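Local coordinates for aromatic-L-amino-acid decarboxylase (Catharanthus roseus, PDB 6EEW), which catalyses the pyridoxal-phosphate-dependent decarboxylation of L-tryptophan to tryptamine and of 5-hydroxy-L-tryptophan to serotonin, working as a homodimer, at the interface of chains A and B. Coordinates in Å, arbitrary orientation; residue numbers count along the deposited sequence, not the author numbering. Chains: chain A/B, Aromatic-L-amino-acid decarboxylase.

Contact 1: the interface of chains A and B. Residues chain A 42, 106-108, 110, 324, 385; chain B 21-22, 27, 30.
The N-terminal helix 24-44 of chain B, with the loop leading into it, packs on the start of helix 107-119 of chain A, and B:Phe27 has the largest surface hidden by the partner in this patch, 68 Å². Its CG stands anti to the backbone N (chi1 178°), which places the ring between A:Tyr42 and A:Phe110. The rim atom CZ of B:Phe27 comes down on one face of A:Phe110, toward the rim of that ring, 3.4 Å from CD2. The CE2 edge of A:Tyr42 points onto a face of B:Phe27, off toward its rim, with the planes 75° apart and CE2 of the tyrosine 3.8 Å from CZ of B:Phe27. One face of the A:Tyr42 ring is capped over its centre by methyl CD2 of B:Leu22, and its phenol OH is hydrogen-bonded to A:Tyr324 OH at 2.7 Å, a bond within chain A that would limit rotation of the ring. Polar contacts flank this aromatic cluster. A:Ser107 N, at the start of its helix, donates to the backbone O of B:Pro21 at 3.2 Å, nearly straight at the hydrogen (168°). The hydroxyl OG of A:Ser107 gives a hydrogen bond of 2.9 Å to the amide oxygen OE1 of B:Gln30, approaching from above the amide plane; the extended glutamine chain carries OE1 there. Aromatic packing and helix-start bonds together fasten the N-terminal segment of one subunit onto the other within the homodimer.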
# COMPACT_ATOMS: atom_id res chain seq x y z
N TYR A 42 5.99 16.64 -18.27
CA TYR A 42 7.33 16.08 -18.37
C TYR A 42 8.21 16.94 -19.26
O TYR A 42 9.42 17.05 -19.02
CB TYR A 42 7.28 14.65 -18.89
CG TYR A 42 6.87 13.62 -17.86
CD1 TYR A 42 7.10 13.84 -16.52
CD2 TYR A 42 6.29 12.42 -18.25
CE1 TYR A 42 6.73 12.89 -15.58
CE2 TYR A 42 5.93 11.47 -17.32
CZ TYR A 42 6.15 11.71 -15.98
OH TYR A 42 5.80 10.77 -15.04
N SER A 106 9.79 5.45 -15.85
CA SER A 106 9.96 5.05 -17.24
C SER A 106 8.59 4.88 -17.88
O SER A 106 7.64 4.45 -17.22
CB SER A 106 10.74 3.74 -17.37
OG SER A 106 9.94 2.65 -16.92
N SER A 107 8.51 5.12 -19.18
CA SER A 107 7.22 4.99 -19.84
C SER A 107 6.70 3.56 -19.81
O SER A 107 5.49 3.34 -19.70
CB SER A 107 7.30 5.51 -21.28
OG SER A 107 8.27 4.80 -22.01
N ALA A 108 7.59 2.56 -19.88
CA ALA A 108 7.12 1.18 -19.77
C ALA A 108 6.39 0.97 -18.46
O ALA A 108 5.31 0.36 -18.42
CB ALA A 108 8.28 0.19 -19.90
N PHE A 110 4.92 3.30 -16.67
CA PHE A 110 3.67 4.05 -16.68
C PHE A 110 2.58 3.30 -17.42
O PHE A 110 1.41 3.32 -17.02
CB PHE A 110 3.87 5.42 -17.31
CG PHE A 110 2.74 6.35 -17.06
CD1 PHE A 110 2.58 6.95 -15.82
CD2 PHE A 110 1.82 6.62 -18.07
CE1 PHE A 110 1.52 7.82 -15.59
CE2 PHE A 110 0.76 7.49 -17.84
CZ PHE A 110 0.61 8.09 -16.61
N TYR A 324 7.23 3.41 -10.94
CA TYR A 324 6.67 4.50 -10.16
C TYR A 324 6.40 4.01 -8.74
O TYR A 324 6.43 2.80 -8.46
CB TYR A 324 5.40 5.03 -10.83
CG TYR A 324 5.64 5.85 -12.09
CD1 TYR A 324 5.92 5.23 -13.31
CD2 TYR A 324 5.55 7.23 -12.07
CE1 TYR A 324 6.12 5.97 -14.45
CE2 TYR A 324 5.75 7.98 -13.21
CZ TYR A 324 6.03 7.35 -14.39
OH TYR A 324 6.23 8.11 -15.52
N TYR A 385 13.16 -2.95 -21.52
CA TYR A 385 14.51 -2.41 -21.51
C TYR A 385 15.60 -3.47 -21.54
O TYR A 385 16.63 -3.25 -22.19
CB TYR A 385 14.70 -1.49 -20.30
CG TYR A 385 13.69 -0.36 -20.37
CD1 TYR A 385 13.48 0.33 -21.56
CD2 TYR A 385 12.92 -0.00 -19.27
CE1 TYR A 385 12.55 1.36 -21.65
CE2 TYR A 385 11.99 1.03 -19.36
CZ TYR A 385 11.81 1.70 -20.54
OH TYR A 385 10.87 2.72 -20.63
N PRO B 21 14.97 6.09 -20.52
CA PRO B 21 13.70 5.43 -20.18
C PRO B 21 12.50 6.37 -20.26
O PRO B 21 11.37 5.89 -20.47
CB PRO B 21 13.92 4.94 -18.74
CG PRO B 21 15.00 5.85 -18.19
CD PRO B 21 15.88 6.18 -19.36
N LEU B 22 12.70 7.68 -20.13
CA LEU B 22 11.62 8.66 -20.16
C LEU B 22 11.96 9.76 -21.15
O LEU B 22 12.83 10.59 -20.87
CB LEU B 22 11.37 9.28 -18.78
CG LEU B 22 10.18 10.25 -18.80
CD1 LEU B 22 8.91 9.52 -19.22
CD2 LEU B 22 9.99 10.99 -17.47
N PHE B 27 6.95 8.83 -24.69
CA PHE B 27 5.95 8.65 -23.65
C PHE B 27 4.55 8.95 -24.18
O PHE B 27 3.63 8.15 -24.03
CB PHE B 27 6.31 9.54 -22.46
CG PHE B 27 5.31 9.48 -21.35
CD1 PHE B 27 4.32 10.43 -21.24
CD2 PHE B 27 5.38 8.48 -20.41
CE1 PHE B 27 3.41 10.38 -20.22
CE2 PHE B 27 4.47 8.42 -19.38
CZ PHE B 27 3.48 9.37 -19.29
N GLN B 30 3.37 6.16 -26.70
CA GLN B 30 3.08 4.87 -26.09
C GLN B 30 1.86 4.95 -25.19
O GLN B 30 1.03 4.04 -25.18
CB GLN B 30 4.30 4.38 -25.32
CG GLN B 30 5.57 4.24 -26.16
CD GLN B 30 6.79 3.79 -25.36
OE1 GLN B 30 6.70 3.56 -24.15
NE2 GLN B 30 7.92 3.66 -26.04

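Contact 2: the interface of chains A and B. Residues chain A 115, 135, 373, 379-380; chain B 63, 77, 80-81, 85.
A:Trp379, on the long helix 375-409, lays its indole among isoleucines of chain B, most of them from helix 74-85, in a part of the dimer interface where the contacts across are apolar. Packing is tightest where A:Leu115 and B:Ile81 reach toward each other tip to tip: methyl CD2 of the leucine lies 3.5 Å from CD1 of the isoleucine, a tight fit for two methyl groups. Nearly as close, A:Leu135 and B:Ile63 cross at about a right angle, their CD1 methyls 3.6 Å apart. The same A:Leu135 methyl lies over one face of the indole, toward its rim, and therefore touches both the indole and B:Ile63. Around the benzo end the fit is looser. B:Ile81 slides past the ring in the opposite direction, its CG1 3.9 Å from CZ3 of A:Trp379, while B:Ile85 meets the ring tip to tip. Looser again is the margin, where A:Leu380 CD1 stands 4.0 Å from B:Ile77 CG2 and the aliphatic CB of B:Asp80 skirts CH2 of the indole, the carboxylate forming no bond to chain A. In B:Ile85 the CG2 branch is anti to the backbone N (chi1 -55° for CG1), and it touches A:Phe373 at the ring edge, in plane, 3.9 Å from CE2.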
# COMPACT_ATOMS: atom_id res chain seq x y z
N LEU A 115 -2.42 0.17 -17.15
CA LEU A 115 -3.12 -1.08 -17.41
C LEU A 115 -3.49 -1.78 -16.11
O LEU A 115 -4.62 -2.26 -15.95
CB LEU A 115 -2.26 -1.97 -18.29
CG LEU A 115 -2.75 -3.32 -18.80
CD1 LEU A 115 -4.08 -3.20 -19.50
CD2 LEU A 115 -1.69 -3.94 -19.71
N LEU A 135 2.12 -14.16 -12.72
CA LEU A 135 3.11 -13.25 -13.25
C LEU A 135 3.93 -12.64 -12.12
O LEU A 135 5.11 -12.35 -12.32
CB LEU A 135 2.45 -12.13 -14.07
CG LEU A 135 3.45 -11.14 -14.68
CD1 LEU A 135 4.33 -11.80 -15.76
CD2 LEU A 135 2.77 -9.91 -15.26
N PHE A 373 -2.68 -5.31 -9.26
CA PHE A 373 -1.91 -6.13 -10.18
C PHE A 373 -0.48 -5.56 -10.27
O PHE A 373 -0.04 -5.00 -11.28
CB PHE A 373 -2.62 -6.17 -11.54
CG PHE A 373 -2.05 -7.17 -12.49
CD1 PHE A 373 -0.83 -7.78 -12.24
CD2 PHE A 373 -2.73 -7.49 -13.65
CE1 PHE A 373 -0.30 -8.70 -13.11
CE2 PHE A 373 -2.21 -8.40 -14.55
CZ PHE A 373 -1.00 -9.01 -14.29
N TRP A 379 7.21 -6.43 -14.90
CA TRP A 379 7.35 -7.24 -16.10
C TRP A 379 7.59 -6.37 -17.32
O TRP A 379 8.48 -6.64 -18.13
CB TRP A 379 6.11 -8.10 -16.28
CG TRP A 379 6.17 -9.12 -17.37
CD1 TRP A 379 7.13 -10.07 -17.56
CD2 TRP A 379 5.18 -9.35 -18.40
NE1 TRP A 379 6.82 -10.85 -18.65
CE2 TRP A 379 5.63 -10.43 -19.18
CE3 TRP A 379 3.97 -8.72 -18.73
CZ2 TRP A 379 4.90 -10.91 -20.27
CZ3 TRP A 379 3.25 -9.20 -19.81
CH2 TRP A 379 3.72 -10.28 -20.57
N LEU A 380 6.78 -5.32 -17.48
CA LEU A 380 6.95 -4.45 -18.64
C LEU A 380 8.29 -3.75 -18.60
O LEU A 380 8.91 -3.57 -19.64
CB LEU A 380 5.82 -3.43 -18.75
CG LEU A 380 4.63 -3.81 -19.65
CD1 LEU A 380 4.05 -5.13 -19.16
CD2 LEU A 380 3.56 -2.73 -19.63
N ILE B 63 5.91 -18.02 -20.36
CA ILE B 63 6.85 -16.92 -20.21
C ILE B 63 8.24 -17.53 -20.00
O ILE B 63 8.37 -18.52 -19.26
CB ILE B 63 6.48 -16.02 -19.03
CG1 ILE B 63 5.10 -15.39 -19.23
CG2 ILE B 63 7.54 -14.95 -18.81
CD1 ILE B 63 4.79 -14.35 -18.21
N ILE B 77 5.05 -7.33 -26.56
CA ILE B 77 4.53 -7.33 -25.21
C ILE B 77 3.01 -7.23 -25.22
O ILE B 77 2.32 -7.99 -24.53
CB ILE B 77 5.15 -6.18 -24.40
CG1 ILE B 77 6.68 -6.34 -24.38
CG2 ILE B 77 4.58 -6.17 -23.03
CD1 ILE B 77 7.40 -5.26 -23.61
N ASP B 80 1.50 -10.41 -26.16
CA ASP B 80 1.54 -11.40 -25.09
C ASP B 80 0.52 -11.09 -24.01
O ASP B 80 -0.02 -12.01 -23.40
CB ASP B 80 2.94 -11.47 -24.47
CG ASP B 80 3.96 -12.07 -25.42
OD1 ASP B 80 3.57 -12.57 -26.50
OD2 ASP B 80 5.16 -12.03 -25.06
N ILE B 81 0.24 -9.80 -23.78
CA ILE B 81 -0.77 -9.43 -22.79
C ILE B 81 -2.14 -9.92 -23.24
O ILE B 81 -2.87 -10.56 -22.48
CB ILE B 81 -0.79 -7.91 -22.56
CG1 ILE B 81 0.43 -7.45 -21.79
CG2 ILE B 81 -2.08 -7.53 -21.82
CD1 ILE B 81 0.42 -5.96 -21.55
N ILE B 85 -2.06 -12.95 -20.62
CA ILE B 85 -2.35 -12.28 -19.36
C ILE B 85 -3.86 -12.10 -19.20
O ILE B 85 -4.47 -12.62 -18.25
CB ILE B 85 -1.64 -10.92 -19.29
CG1 ILE B 85 -0.13 -11.10 -19.51
CG2 ILE B 85 -1.82 -10.31 -17.91
CD1 ILE B 85 0.55 -12.00 -18.49

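Contact 3: the interface of chains A and B. Residues chain A 55-60; chain B 130-131, 134-135, 138, 359.
Three flat groups, the phenol ring of A:Tyr58, the carboxylate of B:Glu134 and the guanidinium of A:Arg60, organise this contact. One face of the tyrosine ring carries CB of its neighbour A:Leu59 over its centre, and its phenol OH meets methyl CB of B:Ala131. Its CD1 corner is 3.8 Å from CD of B:Glu134, with ring and carboxylate planes 53° apart. A:Gly57 N donates to OE2 from one face of the carboxylate, at 2.6 Å and bent at the hydrogen (135°), and A:Leu59 N donates to OE1 from the other at 2.8 Å, so the group sits between the two donors. A weak bond runs from A:Tyr58 N to OE2. B:Glu134 reaches these donors through a chain extended beyond CG (chi2 -150°), and a negative charge there would be expected to suit the 3-10 helix start just after A:Gly57. On the A:Arg60 guanidinium, CD1 of B:Ile138 lies over one face, toward the rim, with CG1 3.7 Å from NH1. A:Leu59 directs CD2 to B:Leu135 CB at 4.0 Å, while A:Pro56 CB rests on the methyls of B:Val359. In the fold, B:Glu134 projects from helix 130-146 to meet N-H groups at the N-terminal end of the other subunit's 3-10 helix 58-61, much as a capping residue would.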
# COMPACT_ATOMS: atom_id res chain seq x y z
N GLU A 55 3.30 29.02 1.47
CA GLU A 55 3.25 28.93 2.92
C GLU A 55 2.24 27.88 3.36
O GLU A 55 1.30 27.57 2.63
CB GLU A 55 2.89 30.29 3.53
CG GLU A 55 3.76 31.46 3.11
CD GLU A 55 5.18 31.35 3.65
OE1 GLU A 55 5.45 30.42 4.43
OE2 GLU A 55 6.01 32.22 3.31
N PRO A 56 2.41 27.32 4.55
CA PRO A 56 1.44 26.33 5.03
C PRO A 56 0.03 26.91 5.05
O PRO A 56 -0.19 28.06 5.44
CB PRO A 56 1.93 26.01 6.44
CG PRO A 56 3.38 26.34 6.41
CD PRO A 56 3.51 27.53 5.51
N GLY A 57 -0.93 26.09 4.63
CA GLY A 57 -2.32 26.49 4.58
C GLY A 57 -2.71 27.29 3.36
O GLY A 57 -3.83 27.80 3.30
N TYR A 58 -1.82 27.41 2.37
CA TYR A 58 -2.14 28.24 1.21
C TYR A 58 -3.33 27.70 0.43
O TYR A 58 -4.07 28.46 -0.18
CB TYR A 58 -0.93 28.33 0.28
CG TYR A 58 -0.92 27.20 -0.72
CD1 TYR A 58 -0.40 25.96 -0.37
CD2 TYR A 58 -1.47 27.35 -1.99
CE1 TYR A 58 -0.39 24.91 -1.28
CE2 TYR A 58 -1.47 26.30 -2.90
CZ TYR A 58 -0.93 25.08 -2.54
OH TYR A 58 -0.92 24.03 -3.44
N LEU A 59 -3.50 26.37 0.40
CA LEU A 59 -4.51 25.80 -0.47
C LEU A 59 -5.91 25.90 0.12
O LEU A 59 -6.89 25.78 -0.62
CB LEU A 59 -4.15 24.35 -0.78
CG LEU A 59 -4.93 23.73 -1.94
CD1 LEU A 59 -4.71 24.53 -3.22
CD2 LEU A 59 -4.55 22.27 -2.13
N ARG A 60 -6.03 26.11 1.44
CA ARG A 60 -7.35 26.30 2.04
C ARG A 60 -8.03 27.56 1.52
O ARG A 60 -9.26 27.60 1.42
CB ARG A 60 -7.23 26.35 3.57
CG ARG A 60 -8.46 26.92 4.27
CD ARG A 60 -9.62 25.92 4.32
NE ARG A 60 -10.18 25.64 3.00
CZ ARG A 60 -10.77 24.49 2.67
NH1 ARG A 60 -10.85 23.51 3.56
NH2 ARG A 60 -11.25 24.30 1.44
N PRO B 130 3.75 20.30 -0.74
CA PRO B 130 2.67 20.91 0.06
C PRO B 130 1.26 20.66 -0.46
O PRO B 130 0.36 20.32 0.32
CB PRO B 130 3.02 22.41 0.01
CG PRO B 130 4.52 22.45 -0.29
CD PRO B 130 4.75 21.28 -1.21
N ALA B 131 1.04 20.84 -1.77
CA ALA B 131 -0.31 20.66 -2.30
C ALA B 131 -0.85 19.28 -1.95
O ALA B 131 -2.04 19.14 -1.65
CB ALA B 131 -0.34 20.88 -3.81
N GLU B 134 -1.98 19.28 1.82
CA GLU B 134 -3.10 20.17 2.07
C GLU B 134 -4.36 19.64 1.40
O GLU B 134 -5.44 19.63 2.01
CB GLU B 134 -2.78 21.58 1.60
CG GLU B 134 -1.60 22.19 2.33
CD GLU B 134 -1.66 23.71 2.46
OE1 GLU B 134 -2.73 24.31 2.19
OE2 GLU B 134 -0.61 24.29 2.81
N LEU B 135 -4.25 19.18 0.16
CA LEU B 135 -5.42 18.65 -0.52
C LEU B 135 -5.94 17.42 0.19
O LEU B 135 -7.15 17.18 0.18
CB LEU B 135 -5.09 18.33 -1.97
CG LEU B 135 -6.31 17.78 -2.72
CD1 LEU B 135 -7.37 18.86 -2.85
CD2 LEU B 135 -5.92 17.22 -4.08
N ILE B 138 -8.03 18.72 3.03
CA ILE B 138 -9.27 19.31 2.52
C ILE B 138 -10.24 18.22 2.08
O ILE B 138 -11.44 18.28 2.37
CB ILE B 138 -8.98 20.28 1.37
CG1 ILE B 138 -8.22 21.51 1.89
CG2 ILE B 138 -10.25 20.67 0.71
CD1 ILE B 138 -7.62 22.36 0.79
N VAL B 359 -0.70 22.38 9.16
CA VAL B 359 -0.35 21.30 8.25
C VAL B 359 0.22 20.12 9.02
O VAL B 359 0.72 20.25 10.14
CB VAL B 359 0.67 21.74 7.17
CG1 VAL B 359 0.04 22.74 6.21
CG2 VAL B 359 1.91 22.33 7.84

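Contact 4: the interface of chains A and B. Residues chain A 176, 179, 212-213, 341-342; chain B 176, 211-214.
A:Arg179 leaves helix 167-186 with CG anti to the backbone N (chi1 -179°) and turns at chi3 (74°), a bend that carries its guanidinium across the dimer interface to the last turn of helix 206-212 in chain B. In this group II decarboxylase the arginine reads backbone carbonyls at that C-terminal helix end. NH2 donates to B:Lys211 O at 2.7 Å, bent at the hydrogen and with the acceptor tilted from the guanidinium plane. NH1 donates to B:Leu212 O at 2.9 Å, a straighter bond (161°) that lies in the guanidinium plane yet arrives from above the plane of the carbonyl. The same NH1 also holds A:Ala213 O of its own chain at 2.8 Å, so carbonyls from both subunits fix the rotation of the group. The positive charge would be expected to suit the negative end of the helix dipole. CG1 of A:Ile176 lies over a guanidinium face, while its CD1 meets B:Leu212 CB at 3.7 Å, the two side chains crossing at about a right angle. The symmetry-related pair shows the same crossing, with A:Leu212 CD2 3.9 Å from B:Ile176 CD1. A:Leu342 CD1 flanks B:Leu212 CD2 at 3.9 Å. The extended B:Lys211 chain passes A:Ala341 O, its CE 3.4 Å away.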
# COMPACT_ATOMS: atom_id res chain seq x y z
N ILE A 176 7.73 -9.39 12.15
CA ILE A 176 6.67 -10.16 12.80
C ILE A 176 6.92 -11.65 12.62
O ILE A 176 6.70 -12.45 13.54
CB ILE A 176 5.28 -9.76 12.26
CG1 ILE A 176 4.90 -8.35 12.73
CG2 ILE A 176 4.25 -10.79 12.70
CD1 ILE A 176 3.61 -7.84 12.17
N ARG A 179 9.46 -12.54 15.17
CA ARG A 179 8.81 -12.49 16.48
C ARG A 179 7.97 -13.74 16.72
O ARG A 179 8.02 -14.33 17.81
CB ARG A 179 7.93 -11.24 16.58
CG ARG A 179 7.21 -11.07 17.95
CD ARG A 179 6.01 -10.10 17.83
NE ARG A 179 4.89 -10.74 17.13
CZ ARG A 179 3.86 -10.09 16.60
NH1 ARG A 179 3.80 -8.76 16.67
NH2 ARG A 179 2.91 -10.76 15.97
N LEU A 212 5.98 -0.94 16.24
CA LEU A 212 4.72 -1.41 15.66
C LEU A 212 4.51 -2.90 15.91
O LEU A 212 3.36 -3.33 16.07
CB LEU A 212 4.68 -1.11 14.17
CG LEU A 212 4.66 0.37 13.81
CD1 LEU A 212 4.43 0.54 12.33
CD2 LEU A 212 3.57 1.10 14.61
N ALA A 213 5.58 -3.69 15.91
CA ALA A 213 5.47 -5.13 16.11
C ALA A 213 5.34 -5.51 17.58
O ALA A 213 5.17 -6.70 17.88
CB ALA A 213 6.67 -5.86 15.51
N ALA A 341 3.46 -16.50 10.36
CA ALA A 341 3.38 -15.25 11.11
C ALA A 341 2.12 -14.47 10.75
O ALA A 341 1.51 -13.85 11.63
CB ALA A 341 4.62 -14.40 10.84
N LEU A 342 1.70 -14.50 9.49
CA LEU A 342 0.68 -13.59 8.98
C LEU A 342 -0.72 -14.21 8.92
O LEU A 342 -1.56 -13.75 8.14
CB LEU A 342 1.08 -13.08 7.59
CG LEU A 342 1.86 -11.77 7.52
CD1 LEU A 342 2.86 -11.68 8.68
CD2 LEU A 342 2.58 -11.66 6.18
N ILE B 176 -3.03 -0.32 17.14
CA ILE B 176 -1.75 0.00 17.77
C ILE B 176 -1.87 1.27 18.60
O ILE B 176 -1.28 1.38 19.68
CB ILE B 176 -0.63 0.08 16.71
CG1 ILE B 176 -0.36 -1.31 16.15
CG2 ILE B 176 0.69 0.58 17.34
CD1 ILE B 176 0.61 -1.34 15.02
N LYS B 211 -3.16 -10.09 15.74
CA LYS B 211 -1.94 -10.86 15.88
C LYS B 211 -0.72 -10.07 15.40
O LYS B 211 0.34 -10.11 16.03
CB LYS B 211 -2.08 -12.18 15.12
CG LYS B 211 -0.84 -13.06 15.14
CD LYS B 211 -1.03 -14.31 14.31
CE LYS B 211 0.17 -15.22 14.46
NZ LYS B 211 -0.00 -16.50 13.73
N LEU B 212 -0.85 -9.35 14.28
CA LEU B 212 0.27 -8.54 13.82
C LEU B 212 0.73 -7.58 14.90
O LEU B 212 1.93 -7.29 15.01
CB LEU B 212 -0.11 -7.75 12.58
CG LEU B 212 -0.53 -8.47 11.30
CD1 LEU B 212 -0.64 -7.44 10.21
CD2 LEU B 212 0.43 -9.57 10.91
N ALA B 213 -0.21 -7.08 15.69
CA ALA B 213 0.01 -6.07 16.71
C ALA B 213 0.56 -6.63 18.01
O ALA B 213 0.84 -5.85 18.93
CB ALA B 213 -1.30 -5.30 16.99
N GLY B 214 0.69 -7.95 18.13
CA GLY B 214 1.22 -8.54 19.34
C GLY B 214 0.20 -8.91 20.39
O GLY B 214 0.59 -9.28 21.51

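Contacts 1 and 2 are neighbours, their C-alpha centres about 16 Å apart, and both draw on helices 107-119 and 375-409 of chain A. Contact 3 lies about 30 Å from contact 1 and 39 Å from contact 2, yet helix 130-146 ties it to the latter: A:Leu135 serves in contact 2 and B:Leu135 in contact 3. Contact 4 is 34 to 38 Å from the others and brings A:Ile176, B:Ile176, A:Leu212 and B:Leu212 together. Since the dimer is two-fold symmetric, every contact recurs with the chains exchanged, so the subunits are joined at many widely spread points.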